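Local coordinates for proteinase K (Serratia sp., PDB 2B6N), which is a calcium-binding, proteinase K-like serine endopeptidase of the subtilase family that hydrolyses peptide bonds, here as the catalytic part of a longer precursor, at residues G95-V98 with L99-G103; N166-P169 with A170-A173. All blocks are in the same frame, centred on the assembly; numbering follows the deposited sequence.

Contact 1 (G95-V98 with L99-G103)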
ATOM      1  N   GLY A  95     -10.961   6.938   1.243  1.00  6.56           N
ATOM      2  CA  GLY A  95      -9.968   7.833   1.826  1.00  6.13           C
ATOM      3  C   GLY A  95     -10.188   8.081   3.312  1.00  6.23           C
ATOM      4  O   GLY A  95     -11.299   8.440   3.751  1.00  6.37           O
ATOM      5  N   VAL A  96      -9.131   7.861   4.088  1.00  5.66           N
ATOM      6  CA  VAL A  96      -9.121   8.173   5.523  1.00  6.51           C
ATOM      7  C   VAL A  96      -7.987   9.165   5.715  1.00  6.73           C
ATOM      8  O   VAL A  96      -6.820   8.788   5.699  1.00  6.26           O
ATOM      9  CB  VAL A  96      -8.950   6.898   6.387  1.00  6.44           C
ATOM     10  CG1 VAL A  96      -9.055   7.233   7.875  1.00  6.34           C
ATOM     11  CG2 VAL A  96     -10.046   5.898   6.022  1.00  5.62           C
ATOM     12  N   ARG A  97      -8.334  10.448   5.833  1.00  6.74           N
ATOM     13  CA  ARG A  97      -7.311  11.499   5.857  1.00  6.43           C
ATOM     14  C   ARG A  97      -6.777  11.757   7.266  1.00  7.08           C
ATOM     15  O   ARG A  97      -7.503  12.252   8.165  1.00  7.45           O
ATOM     16  CB  ARG A  97      -7.825  12.785   5.173  1.00  5.62           C
ATOM     17  CG  ARG A  97      -6.845  13.957   5.279  1.00  6.04           C
ATOM     18  CD  ARG A  97      -7.322  15.161   4.461  1.00  7.71           C
ATOM     19  NE  ARG A  97      -6.324  16.233   4.418  1.00 11.13           N
ATOM     20  CZ  ARG A  97      -6.522  17.498   4.807  1.00 11.37           C
ATOM     21  NH1 ARG A  97      -7.699  17.904   5.280  1.00  8.02           N
ATOM     22  NH2 ARG A  97      -5.524  18.367   4.713  1.00 12.00           N
ATOM     23  N   VAL A  98      -5.498  11.422   7.458  1.00  6.65           N
ATOM     24  CA  VAL A  98      -4.846  11.605   8.755  1.00  7.16           C
ATOM     25  C   VAL A  98      -3.589  12.470   8.636  1.00  7.11           C
ATOM     26  O   VAL A  98      -2.906  12.743   9.642  1.00  6.58           O
ATOM     27  CB  VAL A  98      -4.514  10.267   9.452  1.00  7.46           C
ATOM     28  CG1 VAL A  98      -5.779   9.439   9.648  1.00  7.45           C
ATOM     29  CG2 VAL A  98      -3.454   9.459   8.672  1.00  7.16           C
ATOM     30  N   LEU A  99      -3.295  12.889   7.407  1.00  7.46           N
ATOM     31  CA  LEU A  99      -2.102  13.688   7.138  1.00  8.21           C
ATOM     32  C   LEU A  99      -2.545  14.952   6.450  1.00  9.20           C
ATOM     33  O   LEU A  99      -3.444  14.905   5.608  1.00  8.62           O
ATOM     34  CB  LEU A  99      -1.113  12.917   6.238  1.00  7.51           C
ATOM     35  CG  LEU A  99      -0.585  11.577   6.766  1.00  8.93           C
ATOM     36  CD1 LEU A  99       0.450  11.003   5.799  1.00 10.06           C
ATOM     37  CD2 LEU A  99       0.003  11.762   8.168  1.00  9.12           C
ATOM     38  N   ASN A 100      -1.928  16.075   6.828  1.00  9.88           N
ATOM     39  CA  ASN A 100      -2.348  17.397   6.330  1.00 10.81           C
ATOM     40  C   ASN A 100      -1.816  17.751   4.913  1.00 11.52           C
ATOM     41  O   ASN A 100      -1.228  16.901   4.216  1.00 10.98           O
ATOM     42  CB  ASN A 100      -2.020  18.493   7.379  1.00 11.21           C
ATOM     43  CG  ASN A 100      -0.534  18.643   7.640  1.00 12.68           C
ATOM     44  OD1 ASN A 100       0.300  18.383   6.766  1.00 13.58           O
ATOM     45  ND2 ASN A 100      -0.191  19.094   8.840  1.00 15.01           N
ATOM     46  N   CYS A 101      -2.048  18.992   4.470  1.00 12.01           N
ATOM     47  CA  CYS A 101      -1.652  19.407   3.121  1.00 13.58           C
ATOM     48  C   CYS A 101      -0.135  19.326   2.895  1.00 12.89           C
ATOM     49  O   CYS A 101       0.322  19.204   1.757  1.00 13.08           O
ATOM     50  CB  CYS A 101      -2.186  20.816   2.797  1.00 14.24           C
ATOM     51  SG  CYS A 101      -4.029  20.982   2.724  1.00 19.05           S
ATOM     52  N   SER A 102       0.631  19.382   3.977  1.00 12.85           N
ATOM     53  CA  SER A 102       2.093  19.302   3.919  1.00 13.23           C
ATOM     54  C   SER A 102       2.593  17.866   4.168  1.00 13.04           C
ATOM     55  O   SER A 102       3.802  17.605   4.140  1.00 13.53           O
ATOM     56  CB  SER A 102       2.711  20.299   4.928  1.00 13.61           C
ATOM     57  N   GLY A 103       1.652  16.940   4.410  1.00 12.64           N
ATOM     58  CA  GLY A 103       1.957  15.509   4.574  1.00 12.27           C
ATOM     59  C   GLY A 103       2.258  15.107   6.012  1.00 13.31           C
ATOM     60  O   GLY A 103       2.763  14.008   6.255  1.00 13.79           O
TER

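Contact 2 (N166-P169 with A170-A173)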
ATOM      1  N   ASN A 166      12.627   0.013  14.208  1.00  9.25           N
ATOM      2  CA  ASN A 166      12.732   1.216  15.025  1.00  9.67           C
ATOM      3  C   ASN A 166      11.562   2.183  14.871  1.00  9.91           C
ATOM      4  O   ASN A 166      11.560   3.261  15.493  1.00 10.41           O
ATOM      5  CB  ASN A 166      14.039   1.954  14.713  1.00 10.23           C
ATOM      6  CG  ASN A 166      14.509   2.774  15.879  1.00 12.67           C
ATOM      7  OD1 ASN A 166      14.529   2.285  17.013  1.00 14.29           O
ATOM      8  ND2 ASN A 166      14.873   4.025  15.626  1.00 17.55           N
ATOM      9  N   TYR A 167      10.579   1.816  14.037  1.00  8.04           N
ATOM     10  CA  TYR A 167       9.527   2.757  13.605  1.00  8.21           C
ATOM     11  C   TYR A 167       8.147   2.133  13.713  1.00  8.03           C
ATOM     12  O   TYR A 167       8.019   0.915  13.604  1.00  7.74           O
ATOM     13  CB  TYR A 167       9.766   3.206  12.148  1.00  8.09           C
ATOM     14  CG  TYR A 167      11.164   3.735  11.919  1.00  9.19           C
ATOM     15  CD1 TYR A 167      12.152   2.927  11.380  1.00  7.73           C
ATOM     16  CD2 TYR A 167      11.497   5.043  12.281  1.00  9.73           C
ATOM     17  CE1 TYR A 167      13.453   3.410  11.184  1.00  9.28           C
ATOM     18  CE2 TYR A 167      12.773   5.530  12.094  1.00 13.11           C
ATOM     19  CZ  TYR A 167      13.746   4.706  11.545  1.00 10.75           C
ATOM     20  OH  TYR A 167      15.010   5.204  11.360  1.00 10.98           O
ATOM     21  N   SER A 168       7.131   2.968  13.934  1.00  7.46           N
ATOM     22  CA  SER A 168       5.728   2.545  13.952  1.00  7.56           C
ATOM     23  C   SER A 168       4.939   3.263  12.849  1.00  7.67           C
ATOM     24  O   SER A 168       5.142   4.458  12.632  1.00  7.95           O
ATOM     25  CB  SER A 168       5.074   2.856  15.311  1.00  7.22           C
ATOM     26  OG  SER A 168       5.607   2.022  16.335  1.00  8.54           O
ATOM     27  N   PRO A 169       3.987   2.556  12.200  1.00  6.78           N
ATOM     28  CA  PRO A 169       3.587   1.165  12.485  1.00  6.48           C
ATOM     29  C   PRO A 169       4.435   0.050  11.857  1.00  5.85           C
ATOM     30  O   PRO A 169       4.056  -1.125  11.957  1.00  5.68           O
ATOM     31  CB  PRO A 169       2.165   1.113  11.925  1.00  6.62           C
ATOM     32  CG  PRO A 169       2.237   1.981  10.708  1.00  7.29           C
ATOM     33  CD  PRO A 169       3.132   3.164  11.165  1.00  7.86           C
ATOM     34  N   ALA A 170       5.561   0.398  11.232  1.00  6.04           N
ATOM     35  CA  ALA A 170       6.449  -0.614  10.604  1.00  6.59           C
ATOM     36  C   ALA A 170       6.724  -1.850  11.479  1.00  6.54           C
ATOM     37  O   ALA A 170       6.700  -3.005  10.986  1.00  6.48           O
ATOM     38  CB  ALA A 170       7.781   0.024  10.137  1.00  6.93           C
ATOM     39  N   ARG A 171       6.978  -1.624  12.762  1.00  6.72           N
ATOM     40  CA  ARG A 171       7.373  -2.720  13.661  1.00  7.49           C
ATOM     41  C   ARG A 171       6.188  -3.508  14.192  1.00  8.15           C
ATOM     42  O   ARG A 171       6.377  -4.588  14.797  1.00  8.80           O
ATOM     43  CB  ARG A 171       8.211  -2.159  14.831  1.00  7.41           C
ATOM     44  CG  ARG A 171       7.352  -1.427  15.856  1.00  7.48           C
ATOM     45  CD  ARG A 171       8.192  -0.796  16.999  1.00  7.67           C
ATOM     46  NE  ARG A 171       7.289  -0.498  18.115  1.00  7.11           N
ATOM     47  CZ  ARG A 171       7.631  -0.336  19.397  1.00  7.07           C
ATOM     48  NH1 ARG A 171       8.881  -0.436  19.808  1.00  4.72           N
ATOM     49  NH2 ARG A 171       6.676  -0.067  20.278  1.00  7.68           N
ATOM     50  N   ALA A 172       4.971  -2.975  14.007  1.00  7.12           N
ATOM     51  CA  ALA A 172       3.774  -3.601  14.587  1.00  8.20           C
ATOM     52  C   ALA A 172       3.706  -5.067  14.146  1.00  7.77           C
ATOM     53  O   ALA A 172       3.768  -5.364  12.957  1.00  7.90           O
ATOM     54  CB  ALA A 172       2.498  -2.861  14.184  1.00  7.34           C
ATOM     55  N   ALA A 173       3.566  -5.971  15.116  1.00  8.47           N
ATOM     56  CA  ALA A 173       3.637  -7.426  14.849  1.00  8.03           C
ATOM     57  C   ALA A 173       2.743  -7.899  13.713  1.00  8.33           C
ATOM     58  O   ALA A 173       3.153  -8.700  12.865  1.00  8.67           O
ATOM     59  CB  ALA A 173       3.292  -8.197  16.104  1.00  8.23           C
TER

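Contact 1 (G95-V98 with L99-G103)
Arg97 reaches forward along the chain and meets the backbone of Leu99, Asn100 and Cys101. It is the last residue of strand 92-97, part of the parallel sheet at the core of the subtilisin-like fold. The chain leaves the sheet here on its way to helix 107-120. From CB the Arg97 side chain sets out with CG anti to the backbone N (chi1 175°) and stays extended to NE, so it runs beside the departing loop. CG passes 3.5 Å from Leu99 O, and CD passes the same oxygen at 4.1 Å. NE lies 3.4 Å from Leu99 O and makes a weak hydrogen bond to Thr40 O. NH1 turns to Asp58 and Asp61 in two salt bridges, which probably fix the rotation of the guanidinium. NH2 goes on to Asn100 CA at 3.7 Å and ends beside Cys101.

Val98 CG2 touches Leu99 CG at 4.0 Å. The Leu99 side chain lies close to those of Asp39 and His72, predicted members of the charge relay. Asn100 opens a type I turn closed by Gly103 N on Asn100 O. Its OD1 accepts from Ser102 N at 3.0 Å, an Asx turn, and from Ser104 N. Cys101 SG forms a disulfide with Cys69 SG. Arg97 NH2 lies 3.6 Å from Cys101 SG, while Cys101 N sits at the guanidinium edge, in its plane.

Contact 2 (N166-P169 with A170-A173)
Tyr167 O accepts the N-H of Arg171 as the chain turns back after strand 167-168, and a type I beta turn runs from Pro169 to Ala172. The first bond is 2.9 Å from Arg171 N to Tyr167 O. The second, from Ala172 N to Pro169 O, closes the turn at 2.9 Å. The peptide bond between Ser168 and Pro169 is cis, which bends the chain sharply just before the turn.

Two side chains gather round the oxygen of Tyr167. Ala170 CB lies 3.6 Å from Tyr167 O and 4.3 Å from Tyr167 CB. Arg171 brings CB and CG against the same oxygen, each at 3.3 Å. Its CG stands between the backbone N and the carbonyl carbon (chi1 75°), and this brings the start of the side chain against the Tyr167 oxygen.

This part of the subtilase domain joins a small antiparallel pair of strands, 133-134 and 167-168, to strand 176-181 of the central parallel sheet. Helix 137-148 lies alongside, touched by Pro169 at Val143 and by Ala172 at Asp140 and Asn144.

From CG the Arg171 chain runs extended to NE, which forms a salt bridge with Asp140 OD2. Ser168 OG lies alongside, 3.5 Å from Arg171 NE and oblique to the guanidinium. That hydroxyl is hydrogen-bonded to Asp140 OD1 and to Ser136 N, so the two oxygens of one carboxylate hold side chains from before and after the turn. On the Tyr167 ring, Asn166 CB rests over one face, offset toward the rim.

Contact 1 closes before contact 2 opens along the chain. Their centres are about 20 Å apart, and their nearest atoms are about 9 Å apart without touching. Both lie in the subtilase domain and connect to the same seven-stranded parallel sheet. Contact 1 takes in the end of strand 92-97 and the loop after it, and leads toward helix 107-120. Contact 2 lies against helix 137-148 and leads into strand 176-181. Strands 34-39, 125-129 and 152-156 lie between. The two are thus separate loops toward opposite edges of the sheet. Only contact 1 is next to the predicted charge relay; in contact 2 the Pro169 side chain is about 10 Å from that of Ser224.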